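Side-chain contact in methylmalonyl-CoA carboxyltransferase 5S subunit (Propionibacterium freudenreichii subsp. shermanii, PDB 1RQB), which transfers a carboxyl group from the biotin of the 1.3S subunit to pyruvate, forming oxaloacetate at a cobalt-containing TIM-barrel active site: residues A199-Q204 with I223-H228. Numbering follows the deposited sequence.
Sequences ALLKPQ and INLHCH. With CO (cobalt (II) ion), chain B.
On the C-terminal side of the TIM barrel, where the chain running on from strand 223-225 reaches the cobalt through H226 and H228, L201 meets L225 and C227 on the side of 223-228 that faces the loop leading into helix 203-217. The two leucines reach toward each other tip to tip, L201 CD2 lying 3.6 Å from L225 CD1. Both have CG anti to the backbone N (chi1 -175° in L201, 176° in L225), which turns the branched ends toward each other between the two backbones. The same L201 methyl also touches C227 SG, at 3.9 Å. Further along, A199 CB makes a close van der Waals contact, 3.3 Å, with the carbonyl O of H228, an oxygen hydrogen-bonded to T234 OG1.

Strand 191-193, helix 203-217 and parallel strand 223-225 form a beta-alpha-beta unit of the barrel, and 199-202 belongs to its first connection. H226, between L225 and C227, points to the other side; H228 keeps its backbone against A199 and sends its imidazole away to the metal. The cobalt is bound by H226 NE2 at 2.2 Å and H228 NE2 at 2.1 Å; D34, carboxylated K195 and a water oxygen, 2.3 Å from the cobalt, are further ligands. Behind the rings, H226 ND1 pairs with D250 and H228 ND1 with the carbonyl of P260, second-shell hydrogen bonds that restrain the rotation of each imidazole.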
# COMPACT_ATOMS: atom_id res chain seq x y z
N ALA A 199 5.59 -4.13 11.48
CA ALA A 199 5.70 -2.89 10.69
C ALA A 199 5.73 -1.67 11.60
O ALA A 199 5.15 -0.63 11.29
CB ALA A 199 4.52 -2.78 9.70
N LEU A 200 6.44 -1.78 12.71
CA LEU A 200 6.51 -0.69 13.69
C LEU A 200 7.67 0.27 13.39
O LEU A 200 7.74 1.35 13.98
CB LEU A 200 6.75 -1.27 15.08
CG LEU A 200 5.55 -1.90 15.78
CD1 LEU A 200 6.04 -2.68 16.99
CD2 LEU A 200 4.59 -0.81 16.18
N LEU A 201 8.56 -0.12 12.49
CA LEU A 201 9.75 0.70 12.21
C LEU A 201 9.39 1.93 11.36
O LEU A 201 9.07 1.81 10.18
CB LEU A 201 10.82 -0.13 11.50
CG LEU A 201 12.15 0.59 11.26
CD1 LEU A 201 12.87 0.85 12.60
CD2 LEU A 201 13.04 -0.29 10.37
N LYS A 202 9.47 3.10 11.98
CA LYS A 202 9.19 4.35 11.26
C LYS A 202 10.47 4.83 10.57
O LYS A 202 11.56 4.34 10.87
CB LYS A 202 8.65 5.42 12.23
CG LYS A 202 7.24 5.10 12.76
CD LYS A 202 6.73 6.22 13.65
CE LYS A 202 5.29 5.99 14.08
NZ LYS A 202 4.72 7.24 14.68
N PRO A 203 10.34 5.78 9.64
CA PRO A 203 11.48 6.31 8.89
C PRO A 203 12.69 6.84 9.67
O PRO A 203 13.82 6.46 9.37
CB PRO A 203 10.85 7.41 8.03
CG PRO A 203 9.48 6.87 7.77
CD PRO A 203 9.08 6.35 9.15
N GLN A 204 12.47 7.69 10.67
CA GLN A 204 13.63 8.26 11.37
C GLN A 204 14.36 7.17 12.17
O GLN A 204 15.59 7.12 12.18
CB GLN A 204 13.22 9.41 12.29
CG GLN A 204 14.44 10.20 12.78
CD GLN A 204 15.17 10.85 11.62
OE1 GLN A 204 14.58 11.62 10.86
NE2 GLN A 204 16.46 10.54 11.47
N ILE A 223 23.85 -5.34 6.59
CA ILE A 223 22.54 -5.28 7.26
C ILE A 223 21.43 -5.48 6.23
O ILE A 223 21.44 -4.85 5.17
CB ILE A 223 22.33 -3.92 7.96
CG1 ILE A 223 23.44 -3.68 8.99
CG2 ILE A 223 20.99 -3.92 8.66
CD1 ILE A 223 23.50 -2.25 9.50
N ASN A 224 20.51 -6.38 6.55
CA ASN A 224 19.35 -6.69 5.70
C ASN A 224 18.10 -6.22 6.46
O ASN A 224 17.93 -6.55 7.63
CB ASN A 224 19.23 -8.20 5.46
CG ASN A 224 20.30 -8.76 4.52
OD1 ASN A 224 20.05 -9.71 3.78
ND2 ASN A 224 21.49 -8.20 4.57
N LEU A 225 17.24 -5.44 5.81
CA LEU A 225 16.04 -4.96 6.52
C LEU A 225 14.81 -5.71 6.04
O LEU A 225 14.56 -5.83 4.84
CB LEU A 225 15.87 -3.45 6.29
CG LEU A 225 14.63 -2.78 6.88
CD1 LEU A 225 14.65 -2.91 8.41
CD2 LEU A 225 14.59 -1.32 6.46
N HIS A 226 14.05 -6.24 7.00
CA HIS A 226 12.81 -7.00 6.74
C HIS A 226 11.64 -6.27 7.40
O HIS A 226 11.47 -6.32 8.61
CB HIS A 226 12.93 -8.41 7.34
CG HIS A 226 11.72 -9.27 7.13
ND1 HIS A 226 11.51 -9.98 5.96
CD2 HIS A 226 10.65 -9.52 7.92
CE1 HIS A 226 10.35 -10.63 6.05
NE2 HIS A 226 9.82 -10.37 7.23
N CYS A 227 10.84 -5.58 6.59
CA CYS A 227 9.69 -4.84 7.14
C CYS A 227 8.40 -5.30 6.47
O CYS A 227 8.36 -5.46 5.25
CB CYS A 227 9.79 -3.33 6.84
SG CYS A 227 10.92 -2.36 7.82
N HIS A 228 7.36 -5.48 7.27
CA HIS A 228 6.02 -5.78 6.75
C HIS A 228 5.38 -4.42 6.44
O HIS A 228 5.93 -3.39 6.83
CB HIS A 228 5.21 -6.58 7.78
CG HIS A 228 5.61 -8.02 7.84
ND1 HIS A 228 4.74 -9.04 7.51
CD2 HIS A 228 6.80 -8.61 8.11
CE1 HIS A 228 5.38 -10.20 7.58
NE2 HIS A 228 6.63 -9.97 7.94
CO CO B . 8.15 -11.45 8.12
O HOH W 1 6.58 -12.85 8.96